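Local coordinates for transcriptional regulator, TetR family (Agrobacterium tumefaciens, PDB 3C2B), which probably binds DNA at cis-regulatory sites and controls transcription as a regulator of the TetR family, with two subunits in its assembly, at residues 39-42 / 43-46; 45-49 / 50-54; 82-86 / 87-91; 176-179 / 180-184. All coordinates share one frame; numbering follows the deposited sequence.

Contact 2 begins on Ala45 and Asn46, where contact 1 ends, and their centres lie about 8 Å apart; together they cover most of helix 38-45, the turn behind it and most of helix 49-56, the predicted helix-turn-helix. Leu41 of contact 1 packs on Cys47 and Leu52 of contact 2, so one small apolar cluster serves both. Contact 3 caps helix 86-104 on the opposite side of the chain's centre, its centre about 50 Å from that of contact 1. Contact 4, last in sequence, closes helix 176-181 at the subunit interface, centred 29 Å from contact 1 and 32 Å from contact 3. The probable DNA-reading end and this dimer contact are thus well separated.

Contact 1: 39-42 / 43-46; sequences SGLA and RAAN
Leu41 turns its CD2 methyl along the helix to the CB atoms of Ala44 and Ala45, 4.4 Å from Ala44 CB and 4.3 Å from Ala45 CB. This is the close-packed side: the leucine side chain also rests on Val20, Gln23 and Ala24 of helix 15-31, and Ala45, with a single methyl, lets the two helices come near. Backbone bonds tie the turns together. The straightest joins Ala44 N to Gly40 O at 2.9 Å with an N-H...O angle of 170°, while Ala45 N reaches Leu41 O at 3.1 Å. The other side is looser and faces solvent. There Arg43 N bonds to Ser39 O at 3.1 Å, and the arginine chain runs back past the same carbonyl: with CG beside the backbone N (chi1 -70°), CG lies 3.2 Å from Ser39 O and the extended chain carries the guanidinium outward. Gly40 adds no side chain here, and its N is bonded to Thr37 OG1. Asn46 is the first residue to leave helical angles, with positive phi, a conformation asparagine tolerates better than most residues. A short helix with one apolar face, followed by a tight turn, is typical of the first helix of a helix-turn-helix, the motif predicted here.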
loop_
_atom_site.group_PDB
_atom_site.type_symbol
_atom_site.label_atom_id
_atom_site.label_comp_id
_atom_site.label_asym_id
_atom_site.label_seq_id
_atom_site.Cartn_x
_atom_site.Cartn_y
_atom_site.Cartn_z
ATOM N N SER A 39 -2.439 25.846 -17.061
ATOM C CA SER A 39 -2.104 27.236 -16.705
ATOM C C SER A 39 -1.145 27.378 -15.518
ATOM O O SER A 39 -0.357 28.315 -15.473
ATOM C CB SER A 39 -3.371 28.029 -16.399
ATOM O OG SER A 39 -3.885 28.641 -17.567
ATOM N N GLY A 40 -1.228 26.476 -14.548
ATOM C CA GLY A 40 -0.322 26.511 -13.414
ATOM C C GLY A 40 1.076 26.293 -13.951
ATOM O O GLY A 40 1.995 27.057 -13.654
ATOM N N LEU A 41 1.218 25.271 -14.787
ATOM C CA LEU A 41 2.511 24.917 -15.364
ATOM C C LEU A 41 3.019 25.905 -16.442
ATOM O O LEU A 41 4.231 26.057 -16.634
ATOM C CB LEU A 41 2.486 23.478 -15.885
ATOM C CG LEU A 41 3.828 22.790 -16.187
ATOM C CD1 LEU A 41 4.348 23.141 -17.595
ATOM C CD2 LEU A 41 4.895 23.077 -15.099
ATOM N N ALA A 42 2.104 26.580 -17.134
ATOM C CA ALA A 42 2.508 27.701 -17.998
ATOM C C ALA A 42 3.166 28.810 -17.165
ATOM O O ALA A 42 4.228 29.325 -17.549
ATOM C CB ALA A 42 1.326 28.242 -18.803
ATOM N N ARG A 43 2.543 29.140 -16.024
ATOM C CA ARG A 43 3.028 30.157 -15.080
ATOM C C ARG A 43 4.368 29.766 -14.467
ATOM O O ARG A 43 5.315 30.553 -14.517
ATOM C CB ARG A 43 2.020 30.410 -13.944
ATOM C CG ARG A 43 0.701 31.137 -14.293
ATOM C CD ARG A 43 -0.273 31.024 -13.082
ATOM N NE ARG A 43 -1.704 31.190 -13.400
ATOM C CZ ARG A 43 -2.338 32.357 -13.566
ATOM N NH1 ARG A 43 -1.681 33.512 -13.485
ATOM N NH2 ARG A 43 -3.645 32.372 -13.829
ATOM N N ALA A 44 4.431 28.552 -13.888
ATOM C CA ALA A 44 5.640 28.026 -13.233
ATOM C C ALA A 44 6.901 27.924 -14.139
ATOM O O ALA A 44 8.012 28.298 -13.726
ATOM C CB ALA A 44 5.332 26.679 -12.581
ATOM N N ALA A 45 6.720 27.452 -15.375
ATOM C CA ALA A 45 7.848 27.167 -16.283
ATOM C C ALA A 45 8.047 28.148 -17.449
ATOM O O ALA A 45 8.908 27.917 -18.306
ATOM C CB ALA A 45 7.741 25.740 -16.819
ATOM N N ASN A 46 7.268 29.228 -17.492
ATOM C CA ASN A 46 7.387 30.230 -18.570
ATOM C C ASN A 46 7.170 29.663 -19.974
ATOM O O ASN A 46 7.902 29.992 -20.914
ATOM C CB ASN A 46 8.750 30.920 -18.510
ATOM C CG ASN A 46 8.939 31.720 -17.253
ATOM O OD1 ASN A 46 7.983 32.281 -16.713
ATOM N ND2 ASN A 46 10.180 31.791 -16.779
#

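Contact 2: 45-49 / 50-54; sequences ANCSK and ESLYK
Ser48 and Glu50 meet at the start of the helix, where two hydrogen bonds begin the first turn. Ser48 is the N-cap: its OG accepts from Glu50 N at 3.3 Å, through an N-H...O angle of 136°, and its carbonyl O takes Leu52 N at 3.2 Å. The short serine side chain suits the place because its hydroxyl, swung to the far side from its own N (chi1 -179°), can serve an amide of the first turn that has no helical carbonyl behind it. Apolar contact forms on the inner side. Cys47 SG lies 3.4 Å from Leu52 CD1, and Leu52 CD2 flanks the same sulfur. Nearby, Ser48 CB and Ser51 CB are 3.3 Å apart, closer than usual van der Waals contact, a locally tight spot. Charge enters at the exposed edge: Lys49 and Glu50 cross at about a right angle, with Lys49 NZ 4.2 Å from Glu50 OE1, too long for a salt bridge but probably still mildly attractive. Cys47 and Leu52 both pack on Leu41 of helix 38-45, and Lys49 lies against Thr38, so helix 49-56 rests on helix 38-45, while the turn before it reaches helix 15-31, where Cys47 touches Arg16.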
loop_
_atom_site.group_PDB
_atom_site.type_symbol
_atom_site.label_atom_id
_atom_site.label_comp_id
_atom_site.label_asym_id
_atom_site.label_seq_id
_atom_site.Cartn_x
_atom_site.Cartn_y
_atom_site.Cartn_z
ATOM N N ALA A 45 6.720 27.452 -15.375
ATOM C CA ALA A 45 7.848 27.167 -16.283
ATOM C C ALA A 45 8.047 28.148 -17.449
ATOM O O ALA A 45 8.908 27.917 -18.306
ATOM C CB ALA A 45 7.741 25.740 -16.819
ATOM N N ASN A 46 7.268 29.228 -17.492
ATOM C CA ASN A 46 7.387 30.230 -18.570
ATOM C C ASN A 46 7.170 29.663 -19.974
ATOM O O ASN A 46 7.902 29.992 -20.914
ATOM C CB ASN A 46 8.750 30.920 -18.510
ATOM C CG ASN A 46 8.939 31.720 -17.253
ATOM O OD1 ASN A 46 7.983 32.281 -16.713
ATOM N ND2 ASN A 46 10.180 31.791 -16.779
ATOM N N CYS A 47 6.178 28.793 -20.117
ATOM C CA CYS A 47 5.866 28.255 -21.438
ATOM C C CYS A 47 4.410 28.506 -21.868
ATOM O O CYS A 47 3.583 29.016 -21.090
ATOM C CB CYS A 47 6.295 26.773 -21.576
ATOM S SG CYS A 47 5.343 25.566 -20.659
ATOM N N SER A 48 4.129 28.190 -23.129
ATOM C CA SER A 48 2.804 28.351 -23.687
ATOM C C SER A 48 1.960 27.138 -23.311
ATOM O O SER A 48 2.490 26.070 -22.975
ATOM C CB SER A 48 2.892 28.535 -25.207
ATOM O OG SER A 48 1.622 28.726 -25.794
ATOM N N LYS A 49 0.644 27.314 -23.339
ATOM C CA LYS A 49 -0.266 26.202 -23.107
ATOM C C LYS A 49 -0.363 25.361 -24.391
ATOM O O LYS A 49 -0.518 24.138 -24.326
ATOM C CB LYS A 49 -1.625 26.701 -22.558
ATOM C CG LYS A 49 -2.848 26.584 -23.466
ATOM C CD LYS A 49 -3.546 25.215 -23.325
ATOM C CE LYS A 49 -4.846 25.166 -24.138
ATOM N NZ LYS A 49 -4.682 25.646 -25.550
ATOM N N GLU A 50 -0.239 26.028 -25.545
ATOM C CA GLU A 50 -0.194 25.360 -26.862
ATOM C C GLU A 50 1.214 24.864 -27.224
ATOM O O GLU A 50 1.372 23.995 -28.085
ATOM C CB GLU A 50 -0.791 26.235 -27.979
ATOM C CG GLU A 50 -0.297 27.681 -28.027
ATOM C CD GLU A 50 -1.210 28.643 -27.282
ATOM O OE1 GLU A 50 -1.593 28.360 -26.128
ATOM O OE2 GLU A 50 -1.540 29.699 -27.852
ATOM N N SER A 51 2.225 25.418 -26.557
ATOM C CA SER A 51 3.563 24.819 -26.532
ATOM C C SER A 51 3.578 23.476 -25.782
ATOM O O SER A 51 4.213 22.512 -26.223
ATOM C CB SER A 51 4.573 25.784 -25.916
ATOM O OG SER A 51 5.630 25.079 -25.296
ATOM N N LEU A 52 2.882 23.416 -24.650
ATOM C CA LEU A 52 2.705 22.156 -23.917
ATOM C C LEU A 52 2.111 21.047 -24.791
ATOM O O LEU A 52 2.449 19.868 -24.628
ATOM C CB LEU A 52 1.842 22.378 -22.671
ATOM C CG LEU A 52 2.539 22.439 -21.307
ATOM C CD1 LEU A 52 4.059 22.487 -21.398
ATOM C CD2 LEU A 52 1.997 23.579 -20.456
ATOM N N TYR A 53 1.247 21.443 -25.725
ATOM C CA TYR A 53 0.613 20.520 -26.663
ATOM C C TYR A 53 1.592 19.833 -27.637
ATOM O O TYR A 53 1.538 18.610 -27.800
ATOM C CB TYR A 53 -0.532 21.212 -27.416
ATOM C CG TYR A 53 -1.286 20.308 -28.371
ATOM C CD1 TYR A 53 -1.042 20.353 -29.749
ATOM C CD2 TYR A 53 -2.244 19.405 -27.899
ATOM C CE1 TYR A 53 -1.730 19.518 -30.632
ATOM C CE2 TYR A 53 -2.938 18.559 -28.773
ATOM C CZ TYR A 53 -2.678 18.628 -30.138
ATOM O OH TYR A 53 -3.362 17.806 -31.002
ATOM N N LYS A 54 2.479 20.602 -28.273
ATOM C CA LYS A 54 3.421 20.027 -29.254
ATOM C C LYS A 54 4.630 19.334 -28.606
ATOM O O LYS A 54 5.347 18.581 -29.270
ATOM C CB LYS A 54 3.830 21.041 -30.347
ATOM C CG LYS A 54 5.180 21.746 -30.179
ATOM C CD LYS A 54 5.042 23.091 -29.474
ATOM C CE LYS A 54 6.332 23.906 -29.517
ATOM N NZ LYS A 54 6.284 24.987 -30.538
#

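Contact 3: 82-86 / 87-91; sequences DRVSA and PQLAD
Ser85 and Gln88 grip each other in a capping box, the reciprocal exchange that starts helix 86-104. Ser85 OG accepts from Gln88 N at 3.2 Å, and in return Ser85 N donates to Gln88 OE1 at 3.1 Å, nearly straight at 168°. The serine hydroxyl also donates to Gln88 OE1, at 2.9 Å, in the plane of the amide and on a lone pair, whereas the backbone N-H comes from above that plane. Two donors thus hold one amide oxygen and restrain the rotation of the glutamine end. Serine suits the N-cap because its OG, set between its own N and carbonyl carbon (chi1 59°), can face the amide of Gln88; the glutamine chain, extended beyond CG, is long enough to bring OE1 to Ser85 N.

Around this box the next residues are apolar or rigid. Val84 crosses Leu89 at about a right angle, with CG2 4.0 Å from Leu89 CB, a hydrophobic staple that spans the cap; its other methyl, CG1, borders the amide nitrogen of Gln88. Pro87 fits a first turn, where its missing N-H costs no helical bond, and its CD lies 3.4 Å from Ala86 CB, a closeness largely set by the peptide link between them.

Further out, Ser153 OG bonds to Val84 N and Glu213 OE2 to Ala86 N, placing the approach to the cap. Ala86 is small enough to sit against Val210 and Leu214 of helix 208-214 and against Tyr155, which also meets Leu89. The regular helix then follows, Ala90 N bonding to Ala86 O at 2.9 Å.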
loop_
_atom_site.group_PDB
_atom_site.type_symbol
_atom_site.label_atom_id
_atom_site.label_comp_id
_atom_site.label_asym_id
_atom_site.label_seq_id
_atom_site.Cartn_x
_atom_site.Cartn_y
_atom_site.Cartn_z
ATOM N N ASP A 82 27.510 -12.970 -8.513
ATOM C CA ASP A 82 27.168 -14.385 -8.668
ATOM C C ASP A 82 27.044 -15.089 -7.314
ATOM O O ASP A 82 26.038 -15.747 -7.049
ATOM C CB ASP A 82 28.187 -15.084 -9.572
ATOM C CG ASP A 82 27.574 -16.222 -10.395
ATOM O OD1 ASP A 82 27.203 -15.980 -11.574
ATOM O OD2 ASP A 82 27.478 -17.359 -9.866
ATOM N N ARG A 83 28.044 -14.920 -6.447
ATOM C CA ARG A 83 28.046 -15.615 -5.158
ATOM C C ARG A 83 28.422 -14.755 -3.942
ATOM O O ARG A 83 29.182 -13.787 -4.059
ATOM C CB ARG A 83 28.890 -16.878 -5.240
ATOM C CG ARG A 83 28.205 -18.003 -6.023
ATOM C CD ARG A 83 28.779 -19.375 -5.687
ATOM N NE ARG A 83 28.845 -19.561 -4.234
ATOM C CZ ARG A 83 28.768 -20.729 -3.600
ATOM N NH1 ARG A 83 28.847 -20.749 -2.276
ATOM N NH2 ARG A 83 28.588 -21.866 -4.269
ATOM N N VAL A 84 27.871 -15.115 -2.782
ATOM C CA VAL A 84 28.043 -14.324 -1.558
ATOM C C VAL A 84 28.284 -15.205 -0.344
ATOM O O VAL A 84 27.924 -16.375 -0.347
ATOM C CB VAL A 84 26.786 -13.418 -1.253
ATOM C CG1 VAL A 84 26.696 -12.235 -2.213
ATOM C CG2 VAL A 84 25.525 -14.234 -1.293
ATOM N N SER A 85 28.892 -14.631 0.689
ATOM C CA SER A 85 28.952 -15.253 2.007
ATOM C C SER A 85 27.645 -14.927 2.719
ATOM O O SER A 85 26.901 -14.037 2.277
ATOM C CB SER A 85 30.086 -14.656 2.820
ATOM O OG SER A 85 29.908 -13.247 2.966
ATOM N N ALA A 86 27.384 -15.624 3.825
ATOM C CA ALA A 86 26.195 -15.395 4.609
ATOM C C ALA A 86 26.115 -13.966 5.196
ATOM O O ALA A 86 25.067 -13.324 5.078
ATOM C CB ALA A 86 26.008 -16.479 5.682
ATOM N N PRO A 87 27.213 -13.457 5.820
ATOM C CA PRO A 87 27.221 -12.035 6.274
ATOM C C PRO A 87 26.997 -11.020 5.139
ATOM O O PRO A 87 26.297 -10.038 5.345
ATOM C CB PRO A 87 28.641 -11.830 6.827
ATOM C CG PRO A 87 29.231 -13.199 6.987
ATOM C CD PRO A 87 28.482 -14.157 6.131
ATOM N N GLN A 88 27.640 -11.225 3.980
ATOM C CA GLN A 88 27.399 -10.396 2.801
ATOM C C GLN A 88 25.920 -10.442 2.396
ATOM O O GLN A 88 25.338 -9.413 2.039
ATOM C CB GLN A 88 28.168 -10.912 1.614
ATOM C CG GLN A 88 29.408 -10.226 1.242
ATOM C CD GLN A 88 30.090 -11.014 0.133
ATOM O OE1 GLN A 88 30.608 -12.099 0.372
ATOM N NE2 GLN A 88 30.033 -10.500 -1.093
ATOM N N LEU A 89 25.346 -11.641 2.392
ATOM C CA LEU A 89 23.950 -11.800 2.030
ATOM C C LEU A 89 23.068 -10.996 2.983
ATOM O O LEU A 89 22.230 -10.211 2.539
ATOM C CB LEU A 89 23.542 -13.264 2.079
ATOM C CG LEU A 89 22.369 -13.791 1.229
ATOM C CD1 LEU A 89 21.477 -14.776 2.001
ATOM C CD2 LEU A 89 21.568 -12.737 0.490
ATOM N N ALA A 90 23.277 -11.185 4.291
ATOM C CA ALA A 90 22.472 -10.535 5.312
ATOM C C ALA A 90 22.579 -9.018 5.176
ATOM O O ALA A 90 21.578 -8.308 5.191
ATOM C CB ALA A 90 22.905 -11.000 6.733
ATOM N N ASP A 91 23.813 -8.549 5.029
ATOM C CA ASP A 91 24.115 -7.127 4.865
ATOM C C ASP A 91 23.450 -6.547 3.651
ATOM O O ASP A 91 22.849 -5.506 3.769
ATOM C CB ASP A 91 25.648 -6.848 4.805
ATOM C CG ASP A 91 26.330 -7.012 6.163
ATOM O OD1 ASP A 91 25.629 -7.268 7.178
ATOM O OD2 ASP A 91 27.568 -6.890 6.219
#

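Contact 4: 176-179 / 180-184; sequences LHVR and MLLGE
Arg179 and Glu184 meet in a salt bridge at the C-terminal end of helix 176-181, which closes in a Schellman motif at Gly183. Their side chains pass at a slant, the guanidinium and carboxylate planes turned 62° apart, and a single oxygen does most of the work: Glu184 OE1 lies 2.6 Å from Arg179 NH1 and 2.7 Å from Arg179 NE. Both N-H bonds are bent and individually weak. The bend of the arginine at chi3 (65°) turns the guanidinium edge to the acid, while the glutamate chain stays extended.

On another side of the helix Leu181 lies over one face of the His177 ring, its CD1 methyl 4.1 Å from the ring centroid and 14° off the normal, a CH-pi contact; the pi face of the imidazole can receive a methyl, while its nitrogens lie at the rim. Val178 and Leu182 run side by side, pointing the same way. The selenomethionine at Met180, its chain bent at the last torsion, crosses Leu176 obliquely and brings its CE to 4.1 Å from Leu176 CG.

These faces place the helix between its neighbours. Met180 and Leu181 pack on helix 107-120, whose Arg114 bonds to the carbonyls of both, and His177 and Val178 meet Val178 and His177 of the second subunit. Glycine is called for at Gly183 by its backbone angles, with positive phi, since a CB would jam against the preceding carbonyl O. The turn is sealed by Glu184 N bonding to Arg179 O at 2.9 Å and Gly183 N to Met180 O at 2.8 Å.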
loop_
_atom_site.group_PDB
_atom_site.type_symbol
_atom_site.label_atom_id
_atom_site.label_comp_id
_atom_site.label_asym_id
_atom_site.label_seq_id
_atom_site.Cartn_x
_atom_site.Cartn_y
_atom_site.Cartn_z
ATOM N N LEU A 176 2.891 0.495 4.872
ATOM C CA LEU A 176 3.461 1.816 5.003
ATOM C C LEU A 176 3.374 2.656 3.733
ATOM O O LEU A 176 3.305 3.877 3.810
ATOM C CB LEU A 176 4.914 1.707 5.475
ATOM C CG LEU A 176 5.602 3.050 5.648
ATOM C CD1 LEU A 176 5.039 3.839 6.875
ATOM C CD2 LEU A 176 7.087 2.843 5.744
ATOM N N HIS A 177 3.416 2.017 2.553
ATOM C CA HIS A 177 3.367 2.786 1.300
ATOM C C HIS A 177 1.993 3.453 1.133
ATOM O O HIS A 177 1.926 4.670 0.931
ATOM C CB HIS A 177 3.740 1.902 0.091
ATOM C CG HIS A 177 3.982 2.668 -1.164
ATOM N ND1 HIS A 177 3.991 2.076 -2.405
ATOM C CD2 HIS A 177 4.290 3.978 -1.368
ATOM C CE1 HIS A 177 4.300 2.988 -3.325
ATOM N NE2 HIS A 177 4.464 4.153 -2.722
ATOM N N VAL A 178 0.918 2.671 1.258
ATOM C CA VAL A 178 -0.460 3.198 1.377
ATOM C C VAL A 178 -0.595 4.333 2.450
ATOM O O VAL A 178 -1.040 5.435 2.122
ATOM C CB VAL A 178 -1.559 2.058 1.503
ATOM C CG1 VAL A 178 -2.949 2.639 1.628
ATOM C CG2 VAL A 178 -1.545 1.152 0.292
ATOM N N ARG A 179 -0.149 4.117 3.691
ATOM C CA ARG A 179 -0.200 5.216 4.670
ATOM C C ARG A 179 0.472 6.524 4.220
ATOM O O ARG A 179 -0.066 7.609 4.452
ATOM C CB ARG A 179 0.328 4.762 6.041
ATOM C CG ARG A 179 -0.447 3.496 6.550
ATOM C CD ARG A 179 -0.099 3.075 7.978
ATOM N NE ARG A 179 -0.499 4.082 8.955
ATOM C CZ ARG A 179 -1.743 4.268 9.424
ATOM N NH1 ARG A 179 -1.962 5.255 10.303
ATOM N NH2 ARG A 179 -2.770 3.505 9.007
HETATM N N MSE A 180 1.650 6.411 3.594
HETATM C CA MSE A 180 2.416 7.581 3.177
HETATM C C MSE A 180 1.717 8.289 2.036
HETATM O O MSE A 180 1.652 9.520 1.997
HETATM C CB MSE A 180 3.863 7.210 2.819
HETATM C CG MSE A 180 4.723 6.799 4.039
HETATM SE SE MSE A 180 6.631 6.625 3.668
HETATM C CE MSE A 180 6.553 5.253 2.342
ATOM N N LEU A 181 1.136 7.496 1.156
ATOM C CA LEU A 181 0.379 7.979 0.023
ATOM C C LEU A 181 -0.821 8.774 0.448
ATOM O O LEU A 181 -1.202 9.730 -0.208
ATOM C CB LEU A 181 -0.054 6.802 -0.852
ATOM C CG LEU A 181 1.064 6.179 -1.703
ATOM C CD1 LEU A 181 0.546 4.925 -2.442
ATOM C CD2 LEU A 181 1.608 7.159 -2.678
ATOM N N LEU A 182 -1.411 8.362 1.563
ATOM C CA LEU A 182 -2.543 9.043 2.188
ATOM C C LEU A 182 -2.035 10.283 2.917
ATOM O O LEU A 182 -2.821 11.115 3.324
ATOM C CB LEU A 182 -3.293 8.097 3.155
ATOM C CG LEU A 182 -4.141 6.959 2.549
ATOM C CD1 LEU A 182 -4.413 5.867 3.598
ATOM C CD2 LEU A 182 -5.513 7.441 1.967
ATOM N N GLY A 183 -0.720 10.399 3.108
ATOM C CA GLY A 183 -0.213 11.672 3.650
ATOM C C GLY A 183 0.477 11.500 4.978
ATOM O O GLY A 183 0.933 12.457 5.543
ATOM N N GLU A 184 0.548 10.273 5.490
ATOM C CA GLU A 184 1.266 10.061 6.734
ATOM C C GLU A 184 2.768 10.158 6.511
ATOM O O GLU A 184 3.311 9.505 5.633
ATOM C CB GLU A 184 0.902 8.716 7.334
ATOM C CG GLU A 184 1.364 8.540 8.763
ATOM C CD GLU A 184 1.146 7.135 9.251
ATOM O OE1 GLU A 184 0.001 6.714 9.285
ATOM O OE2 GLU A 184 2.113 6.441 9.580
#